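Local coordinates for histidine triad (HIT) protein (Marinobacter aquaeolei, PDB 3OHE), which probably acts as a nucleotide hydrolase or transferase of the histidine triad family, with calcium ions bound in the crystal, at residues Gln56-Glu61 with Leu90-Ile95; Ser19-Val24 with Asn52-Arg57. All coordinates share one frame; numbering follows the deposited sequence. Where two conformers were deposited one is given.

Interaction 1: residues Gln56-Glu61 with Leu90-Ile95. With CA (calcium ion), chain D.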
ATOM      1  N   GLN A  56      12.897  -0.168  -7.177  0.50  7.34           N
ATOM      2  CA  GLN A  56      13.104  -1.613  -7.190  0.50  7.80           C
ATOM      3  C   GLN A  56      13.793  -2.113  -5.909  0.50  6.94           C
ATOM      4  O   GLN A  56      13.481  -3.193  -5.444  0.50  7.30           O
ATOM      5  CB  GLN A  56      13.870  -2.045  -8.435  0.50  8.92           C
ATOM      6  CG  GLN A  56      13.057  -1.901  -9.730  0.50  8.66           C
ATOM      7  CD  GLN A  56      13.776  -2.468 -10.922  0.50 11.25           C
ATOM      8  OE1 GLN A  56      15.001  -2.711 -10.867  0.50 13.47           O
ATOM      9  NE2 GLN A  56      13.036  -2.725 -12.003  0.50 15.62           N
ATOM     10  N   ARG A  57      14.684  -1.329  -5.325  1.00  6.92           N
ATOM     11  CA  ARG A  57      15.262  -1.699  -4.048  1.00  7.12           C
ATOM     12  C   ARG A  57      14.225  -1.665  -2.933  1.00  6.76           C
ATOM     13  O   ARG A  57      14.186  -2.570  -2.092  1.00  6.90           O
ATOM     14  CB  ARG A  57      16.469  -0.823  -3.716  1.00  7.50           C
ATOM     15  CG  ARG A  57      17.143  -1.160  -2.382  1.00  7.49           C
ATOM     16  CD  ARG A  57      17.843  -2.496  -2.418  1.00  8.51           C
ATOM     17  NE  ARG A  57      18.126  -2.958  -1.065  1.00  8.53           N
ATOM     18  CZ  ARG A  57      18.727  -4.107  -0.810  1.00  8.30           C
ATOM     19  NH1 ARG A  57      19.272  -4.831  -1.784  1.00 10.94           N
ATOM     20  NH2 ARG A  57      18.816  -4.502   0.442  1.00  9.51           N
ATOM     21  N   LEU A  58      13.390  -0.641  -2.925  1.00  5.86           N
ATOM     22  CA  LEU A  58      12.326  -0.572  -1.940  1.00  7.14           C
ATOM     23  C   LEU A  58      11.392  -1.779  -2.052  1.00  6.63           C
ATOM     24  O   LEU A  58      10.986  -2.350  -1.049  1.00  6.90           O
ATOM     25  CB  LEU A  58      11.515   0.728  -2.095  1.00  7.33           C
ATOM     26  CG  LEU A  58      10.377   0.952  -1.091  1.00  7.64           C
ATOM     27  CD1 LEU A  58      10.888   0.890   0.365  1.00 10.04           C
ATOM     28  CD2 LEU A  58       9.704   2.282  -1.426  1.00  9.84           C
ATOM     29  N   LEU A  59      11.033  -2.152  -3.281  1.00  7.12           N
ATOM     30  CA  LEU A  59      10.214  -3.333  -3.496  1.00  8.04           C
ATOM     31  C   LEU A  59      10.880  -4.586  -2.953  1.00  7.06           C
ATOM     32  O   LEU A  59      10.256  -5.410  -2.277  1.00  7.37           O
ATOM     33  CB  LEU A  59       9.918  -3.490  -4.998  1.00  8.58           C
ATOM     34  CG  LEU A  59       9.295  -4.809  -5.442  1.00  9.50           C
ATOM     35  CD1 LEU A  59       7.886  -4.993  -4.876  1.00 11.93           C
ATOM     36  CD2 LEU A  59       9.308  -4.889  -7.017  1.00 10.77           C
ATOM     37  N   PHE A  60      12.161  -4.771  -3.268  1.00  6.77           N
ATOM     38  CA  PHE A  60      12.908  -5.942  -2.758  1.00  6.98           C
ATOM     39  C   PHE A  60      12.814  -5.983  -1.225  1.00  6.70           C
ATOM     40  O   PHE A  60      12.501  -7.028  -0.633  1.00  7.32           O
ATOM     41  CB  PHE A  60      14.384  -5.906  -3.204  1.00  9.19           C
ATOM     42  CG  PHE A  60      15.221  -6.891  -2.492  1.00  9.69           C
ATOM     43  CD1 PHE A  60      15.177  -8.224  -2.815  1.00 13.56           C
ATOM     44  CD2 PHE A  60      15.971  -6.507  -1.379  1.00 11.40           C
ATOM     45  CE1 PHE A  60      15.963  -9.147  -2.092  1.00 15.74           C
ATOM     46  CE2 PHE A  60      16.728  -7.420  -0.652  1.00 13.90           C
ATOM     47  CZ  PHE A  60      16.695  -8.741  -1.016  1.00 18.03           C
ATOM     48  N   GLU A  61      13.099  -4.857  -0.591  1.00  7.06           N
ATOM     49  CA  GLU A  61      13.113  -4.797   0.875  1.00  5.87           C
ATOM     50  C   GLU A  61      11.721  -5.028   1.446  1.00  5.86           C
ATOM     51  O   GLU A  61      11.557  -5.752   2.441  1.00  7.41           O
ATOM     52  CB  GLU A  61      13.693  -3.460   1.370  1.00  6.50           C
ATOM     53  CG  GLU A  61      15.177  -3.331   0.993  1.00  7.29           C
ATOM     54  CD  GLU A  61      15.865  -2.085   1.548  1.00  6.41           C
ATOM     55  OE1 GLU A  61      15.170  -1.318   2.222  1.00  7.91           O
ATOM     56  OE2 GLU A  61      17.088  -1.893   1.309  1.00  7.11           O
ATOM     57  N   LEU A  90       7.817  10.030   2.382  1.00  6.11           N
ATOM     58  CA  LEU A  90       7.424   8.687   1.970  1.00  6.51           C
ATOM     59  C   LEU A  90       7.810   7.661   3.052  1.00  6.55           C
ATOM     60  O   LEU A  90       8.971   7.569   3.455  1.00  6.73           O
ATOM     61  CB  LEU A  90       8.117   8.300   0.673  1.00  7.27           C
ATOM     62  CG  LEU A  90       7.953   6.842   0.191  1.00  6.78           C
ATOM     63  CD1 LEU A  90       6.489   6.507  -0.061  1.00  8.23           C
ATOM     64  CD2 LEU A  90       8.823   6.604  -1.023  1.00  8.77           C
ATOM     65  N   HIS A  91       6.812   6.850   3.453  1.00  6.02           N
ATOM     66  CA  HIS A  91       7.051   5.768   4.376  1.00  6.37           C
ATOM     67  C   HIS A  91       6.053   4.662   4.060  1.00  6.82           C
ATOM     68  O   HIS A  91       4.906   4.932   3.728  1.00  8.27           O
ATOM     69  CB  HIS A  91       7.014   6.255   5.827  1.00  8.22           C
ATOM     70  CG  HIS A  91       5.713   6.850   6.260  1.00  8.00           C
ATOM     71  ND1 HIS A  91       5.331   8.123   5.913  1.00  7.61           N
ATOM     72  CD2 HIS A  91       4.750   6.392   7.102  1.00  8.30           C
ATOM     73  CE1 HIS A  91       4.172   8.408   6.500  1.00  7.99           C
ATOM     74  NE2 HIS A  91       3.787   7.364   7.211  1.00  8.93           N
ATOM     75  N   LEU A  92       6.510   3.422   4.201  0.60  5.40           N
ATOM     76  CA  LEU A  92       5.730   2.279   3.758  0.60  5.20           C
ATOM     77  C   LEU A  92       5.367   1.428   4.970  0.60  5.53           C
ATOM     78  O   LEU A  92       6.252   0.884   5.641  0.60  6.63           O
ATOM     79  CB  LEU A  92       6.556   1.519   2.697  0.60  8.39           C
ATOM     80  CG  LEU A  92       5.911   0.394   1.917  0.60  7.46           C
ATOM     81  CD1 LEU A  92       4.709   0.963   1.105  0.60  7.50           C
ATOM     82  CD2 LEU A  92       6.905  -0.314   0.970  0.60  7.04           C
ATOM     83  N   HIS A  93       4.071   1.334   5.251  1.00  6.14           N
ATOM     84  CA  HIS A  93       3.518   0.544   6.367  1.00  6.47           C
ATOM     85  C   HIS A  93       3.456  -0.923   6.030  1.00  6.23           C
ATOM     86  O   HIS A  93       3.025  -1.278   4.945  1.00  6.84           O
ATOM     87  CB  HIS A  93       2.085   0.999   6.668  1.00  6.86           C
ATOM     88  CG  HIS A  93       1.953   2.425   7.064  1.00  6.89           C
ATOM     89  ND1 HIS A  93       2.242   2.856   8.333  1.00  9.56           N
ATOM     90  CD2 HIS A  93       1.499   3.488   6.371  1.00  7.77           C
ATOM     91  CE1 HIS A  93       1.998   4.150   8.392  1.00  9.83           C
ATOM     92  NE2 HIS A  93       1.550   4.559   7.218  1.00  8.79           N
ATOM     93  N   HIS A  94       3.857  -1.765   6.988  1.00  5.55           N
ATOM     94  CA  HIS A  94       3.756  -3.226   6.896  1.00  6.43           C
ATOM     95  C   HIS A  94       3.116  -3.726   8.191  1.00  5.75           C
ATOM     96  O   HIS A  94       3.740  -3.641   9.251  1.00  7.42           O
ATOM     97  CB  HIS A  94       5.137  -3.870   6.720  1.00  6.57           C
ATOM     98  CG  HIS A  94       5.901  -3.370   5.546  1.00  6.24           C
ATOM     99  ND1 HIS A  94       6.505  -2.137   5.518  1.00  6.97           N
ATOM    100  CD2 HIS A  94       6.121  -3.924   4.341  1.00  7.66           C
ATOM    101  CE1 HIS A  94       7.064  -1.967   4.329  1.00  8.24           C
ATOM    102  NE2 HIS A  94       6.854  -3.038   3.595  1.00  8.02           N
ATOM    103  N   ILE A  95       1.869  -4.176   8.082  1.00  6.07           N
ATOM    104  CA  ILE A  95       1.075  -4.510   9.279  1.00  5.67           C
ATOM    105  C   ILE A  95       0.618  -5.964   9.177  1.00  5.86           C
ATOM    106  O   ILE A  95      -0.011  -6.352   8.189  1.00  7.09           O
ATOM    107  CB  ILE A  95      -0.133  -3.588   9.427  1.00  7.28           C
ATOM    108  CG1 ILE A  95       0.284  -2.105   9.302  1.00  8.83           C
ATOM    109  CG2 ILE A  95      -0.830  -3.854  10.777  1.00  8.45           C
ATOM    110  CD1 ILE A  95      -0.860  -1.132   9.196  1.00 13.38           C
TER
HETATM  111 CA    CA D 138      17.188  -3.495 -11.410  0.50 23.67          CA
HETATM  112  O   HOH W   1      15.468  -4.365 -13.131  1.00 39.27           O
HETATM  113  O   HOH W   2      17.093  -2.086 -13.555  1.00 35.34           O

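Interaction 2: residues Ser19-Val24 with Asn52-Arg57. With CA (calcium ion), chain D.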
ATOM      1  N   SER A  19      17.982  -0.899   6.830  1.00  7.82           N
ATOM      2  CA  SER A  19      18.231  -1.678   5.623  1.00  7.97           C
ATOM      3  C   SER A  19      19.207  -0.888   4.736  1.00  7.72           C
ATOM      4  O   SER A  19      19.615   0.233   5.078  1.00  8.71           O
ATOM      5  CB  SER A  19      16.941  -1.926   4.893  1.00  7.74           C
ATOM      6  OG  SER A  19      16.362  -0.714   4.462  1.00  7.53           O
ATOM      7  N   ARG A  20      19.529  -1.428   3.569  1.00  8.04           N
ATOM      8  CA  ARG A  20      20.414  -0.734   2.649  1.00  7.16           C
ATOM      9  C   ARG A  20      19.851   0.634   2.289  1.00  7.27           C
ATOM     10  O   ARG A  20      20.582   1.637   2.313  1.00  8.67           O
ATOM     11  CB  ARG A  20      20.667  -1.573   1.404  1.00  7.10           C
ATOM     12  CG  ARG A  20      21.870  -1.093   0.585  1.00  9.42           C
ATOM     13  CD  ARG A  20      22.223  -2.007  -0.566  1.00 10.48           C
ATOM     14  NE  ARG A  20      22.585  -3.329  -0.042  1.00 12.13           N
ATOM     15  CZ  ARG A  20      22.908  -4.363  -0.803  1.00 12.95           C
ATOM     16  NH1 ARG A  20      22.892  -4.247  -2.122  1.00 14.30           N
ATOM     17  NH2 ARG A  20      23.189  -5.535  -0.237  1.00 17.32           N
ATOM     18  N   LEU A  21      18.544   0.711   2.021  1.00  6.87           N
ATOM     19  CA  LEU A  21      17.927   1.966   1.607  1.00  6.89           C
ATOM     20  C   LEU A  21      17.170   2.729   2.706  1.00  6.70           C
ATOM     21  O   LEU A  21      17.013   3.948   2.575  1.00  7.16           O
ATOM     22  CB  LEU A  21      16.962   1.651   0.439  1.00  7.14           C
ATOM     23  CG  LEU A  21      16.162   2.818  -0.168  1.00  8.08           C
ATOM     24  CD1 LEU A  21      17.113   3.825  -0.807  1.00 10.51           C
ATOM     25  CD2 LEU A  21      15.153   2.274  -1.177  1.00 10.58           C
ATOM     26  N   CYS A  22      16.682   2.029   3.727  1.00  6.72           N
ATOM     27  CA  CYS A  22      15.644   2.572   4.600  1.00  6.49           C
ATOM     28  C   CYS A  22      15.972   2.543   6.074  1.00  6.85           C
ATOM     29  O   CYS A  22      16.638   1.624   6.590  1.00  8.18           O
ATOM     30  CB  CYS A  22      14.330   1.789   4.454  1.00  6.72           C
ATOM     31  SG  CYS A  22      13.639   1.757   2.781  1.00  7.67           S
ATOM     32  N   ASP A  23      15.427   3.518   6.801  1.00  6.96           N
ATOM     33  CA  ASP A  23      15.267   3.337   8.236  1.00  6.33           C
ATOM     34  C   ASP A  23      14.102   2.397   8.483  1.00  6.92           C
ATOM     35  O   ASP A  23      13.039   2.506   7.859  1.00  7.54           O
ATOM     36  CB  ASP A  23      15.026   4.692   8.926  1.00  7.62           C
ATOM     37  CG  ASP A  23      16.296   5.535   9.060  1.00  9.34           C
ATOM     38  OD1 ASP A  23      17.429   5.055   8.793  1.00 10.57           O
ATOM     39  OD2 ASP A  23      16.168   6.732   9.481  1.00 12.88           O
ATOM     40  N   VAL A  24      14.299   1.474   9.426  1.00  6.73           N
ATOM     41  CA  VAL A  24      13.309   0.461   9.753  1.00  6.42           C
ATOM     42  C   VAL A  24      12.770   0.798  11.120  1.00  6.15           C
ATOM     43  O   VAL A  24      13.530   0.753  12.116  1.00  7.38           O
ATOM     44  CB  VAL A  24      13.887  -0.967   9.702  1.00  6.79           C
ATOM     45  CG1 VAL A  24      12.749  -2.005   9.876  1.00  9.28           C
ATOM     46  CG2 VAL A  24      14.637  -1.202   8.408  1.00  7.61           C
ATOM     47  N   ASN A  52      14.080   4.861 -10.577  1.00 11.89           N
ATOM     48  CA  ASN A  52      13.597   3.516 -10.833  1.00 12.31           C
ATOM     49  C   ASN A  52      14.360   2.478 -10.023  1.00 10.79           C
ATOM     50  O   ASN A  52      13.747   1.592  -9.457  1.00 11.50           O
ATOM     51  CB  ASN A  52      13.654   3.116 -12.326  1.00 17.08           C
ATOM     52  CG  ASN A  52      12.844   1.832 -12.597  1.00 26.53           C
ATOM     53  OD1 ASN A  52      13.398   0.832 -13.015  1.00 39.16           O
ATOM     54  ND2 ASN A  52      11.537   1.856 -12.300  1.00 33.40           N
ATOM     55  N   GLU A  53      15.690   2.579  -9.956  1.00 11.52           N
ATOM     56  CA  GLU A  53      16.454   1.563  -9.216  1.00 11.93           C
ATOM     57  C   GLU A  53      16.140   1.581  -7.725  1.00  9.99           C
ATOM     58  O   GLU A  53      16.180   0.531  -7.069  1.00 11.58           O
ATOM     59  CB  GLU A  53      17.959   1.724  -9.434  1.00 14.58           C
ATOM     60  CG  GLU A  53      18.392   1.441 -10.859  1.00 17.55           C
ATOM     61  CD  GLU A  53      18.288  -0.032 -11.265  1.00 23.57           C
ATOM     62  OE1 GLU A  53      18.129  -0.970 -10.417  1.00 23.49           O
ATOM     63  OE2 GLU A  53      18.367  -0.267 -12.483  1.00 28.12           O
ATOM     64  N   GLN A  54      15.843   2.766  -7.195  1.00  9.00           N
ATOM     65  CA  GLN A  54      15.477   2.865  -5.793  1.00  7.99           C
ATOM     66  C   GLN A  54      14.074   2.389  -5.536  1.00  7.62           C
ATOM     67  O   GLN A  54      13.818   1.752  -4.498  1.00  7.67           O
ATOM     68  CB  GLN A  54      15.709   4.284  -5.249  1.00  9.98           C
ATOM     69  CG  GLN A  54      17.194   4.634  -5.225  1.00 11.52           C
ATOM     70  CD  GLN A  54      17.487   6.062  -4.860  1.00 12.25           C
ATOM     71  OE1 GLN A  54      16.602   6.849  -4.640  1.00 13.79           O
ATOM     72  NE2 GLN A  54      18.745   6.416  -4.899  1.00 19.80           N
ATOM     73  N   GLN A  55      13.178   2.574  -6.508  1.00  7.70           N
ATOM     74  CA  GLN A  55      11.889   1.894  -6.401  1.00  7.57           C
ATOM     75  C   GLN A  55      12.044   0.370  -6.315  1.00  7.51           C
ATOM     76  O   GLN A  55      11.381  -0.300  -5.517  1.00  8.02           O
ATOM     77  CB  GLN A  55      10.957   2.220  -7.575  1.00  8.09           C
ATOM     78  CG  GLN A  55      10.531   3.669  -7.678  1.00  7.46           C
ATOM     79  CD  GLN A  55       9.563   3.905  -8.820  1.00  8.32           C
ATOM     80  OE1 GLN A  55       8.690   3.053  -9.086  1.00  8.94           O
ATOM     81  NE2 GLN A  55       9.708   5.026  -9.522  1.00  9.15           N
ATOM     82  N   GLN A  56      12.897  -0.168  -7.177  0.50  7.34           N
ATOM     83  CA  GLN A  56      13.104  -1.613  -7.190  0.50  7.80           C
ATOM     84  C   GLN A  56      13.793  -2.113  -5.909  0.50  6.94           C
ATOM     85  O   GLN A  56      13.481  -3.193  -5.444  0.50  7.30           O
ATOM     86  CB  GLN A  56      13.870  -2.045  -8.435  0.50  8.92           C
ATOM     87  CG  GLN A  56      13.057  -1.901  -9.730  0.50  8.66           C
ATOM     88  CD  GLN A  56      13.776  -2.468 -10.922  0.50 11.25           C
ATOM     89  OE1 GLN A  56      15.001  -2.711 -10.867  0.50 13.47           O
ATOM     90  NE2 GLN A  56      13.036  -2.725 -12.003  0.50 15.62           N
ATOM     91  N   ARG A  57      14.684  -1.329  -5.325  1.00  6.92           N
ATOM     92  CA  ARG A  57      15.262  -1.699  -4.048  1.00  7.12           C
ATOM     93  C   ARG A  57      14.225  -1.665  -2.933  1.00  6.76           C
ATOM     94  O   ARG A  57      14.186  -2.570  -2.092  1.00  6.90           O
ATOM     95  CB  ARG A  57      16.469  -0.823  -3.716  1.00  7.50           C
ATOM     96  CG  ARG A  57      17.143  -1.160  -2.382  1.00  7.49           C
ATOM     97  CD  ARG A  57      17.843  -2.496  -2.418  1.00  8.51           C
ATOM     98  NE  ARG A  57      18.126  -2.958  -1.065  1.00  8.53           N
ATOM     99  CZ  ARG A  57      18.727  -4.107  -0.810  1.00  8.30           C
ATOM    100  NH1 ARG A  57      19.272  -4.831  -1.784  1.00 10.94           N
ATOM    101  NH2 ARG A  57      18.816  -4.502   0.442  1.00  9.51           N
TER
HETATM  102 CA    CA D 138      17.188  -3.495 -11.410  0.50 23.67          CA
HETATM  103  O   HOH W   2      17.093  -2.086 -13.555  1.00 35.34           O
HETATM  104  O   HOH W   1      15.468  -4.365 -13.131  1.00 39.27           O

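Interaction 1: residues Gln56-Glu61 with Leu90-Ile95
Leu58 spreads its two methyl groups over Leu90 and Leu92, bridging helix 52-72 to the start of strand 92-97 and the loop just before it. Its CD1 meets CD2 of Leu92 at 4.2 Å, measured to the one of two deposited Leu92 conformers given, while its CD2 lies 4.4 Å from CD2 of Leu90. With CG of Leu58 trans to the backbone N (chi1 -178°), the fork is carried outward from the helix and each branch takes a different leucine. The touch is small but buried, and no hydrogen bond crosses it; the backbones stay 9.2 Å apart at the CA atoms of Leu58 and Leu92. Val80 and Ala82 also pack on Leu92, and Ile44 on Leu90. One helical turn further on, Ser62 OG is hydrogen-bonded to His94 NE2, a polar tie between the same helix and strand.

The polar side chains of the helix face other ways. Arg57 grips Glu61 side-on with two nitrogens on a single oxygen: NE is 2.8 Å from OE2 with an N-H...O angle of 159°, and NH2 makes a longer, more bent bond to OE2 of 3.2 Å. The acceptor lies in the guanidinium plane, and the two donors reach it from opposite faces of the carboxylate. Phe60 CD2 sits 3.6 Å above the guanidinium of Arg57, over its centre. At the helix surface, OE1 of Gln56 binds calcium at 2.4 Å.

Leu90 and Leu92 turn toward the helix, whereas His91 between them points away and His93 takes no part in the contact. The segment corresponds to the histidine triad motif of the HIT fold, with Gln89 at the first histidine position, His91 and His93 at the second and third, and Leu90 and Leu92 as the intervening residues; its histidines probably line the nucleotide site.

Interaction 2: residues Ser19-Val24 with Asn52-Arg57
Arg20 and Leu21, in the beta-hairpin turn between strands 13-18 and 22-27, lie against Arg57 and Gln54 on the first turns of helix 52-72. The turn carries an ST motif: Ser19 OG accepts the backbone N-H of Cys22 at 2.9 Å, setting the bend that presents its next two residues to the helix.

The polar part is a stack of guanidinium groups. That of Arg20 lies flat on that of Arg57, their centres 4.2 Å apart and their planes 15° from parallel, with NH1 of Arg57 displaced toward the rim of the Arg20 group. The two chains cross at about a right angle, so Arg20 CB also comes over the Arg57 plane, 3.6 Å from its NH2. Like charges meet here, but each has a mate: NE of Arg20 forms a salt bridge with the C-terminal OXT of Ala137, and Arg57 pairs with Glu61. This would offset much of the repulsion. Replacing Arg57 by an alanine would probably leave Glu61 without its salt-bridge partner and deprive the Arg20 guanidinium of the flat group it rests on.

The apolar part belongs to Leu21, which slides past Arg57 in the opposite direction. Its CB touches Arg57 CG at 4.0 Å, and CD2 reaches the Gln54 backbone O at 3.6 Å. A bend in the Arg57 chain at chi2 (69°) separates this aliphatic stretch from the stacked end.

On another flank of the helix lies the calcium. Beside Gln56 the ion has Glu53 OE1 as a long ligand at 2.9 Å, and a coordinating water donates a hydrogen bond to the other carboxylate oxygen, Glu53 OE2, over 2.5 Å.

Overall arrangement
Helix 52-72 joins the two contacts, whose centres are about 7 Å apart: interaction 1 is buried beside the strand bearing the histidine motif, interaction 2 lies at the surface against the hairpin turn. Glu61 connects them directly. Its OE1 makes a probable hydrogen bond to Ser19 OG (2.6 Å) and its OE2 another to Leu21 N (3.1 Å), so the carboxylate held by Arg57 also anchors the turn. Leu58 extends the link by touching Leu21 and Cys22 as well. The shared calcium sits on the outer side of the helix; the Leu58 side chain is about 10 Å from that of its ligand Glu53. Nearby, Gln56 packs on Gln56 of the second subunit.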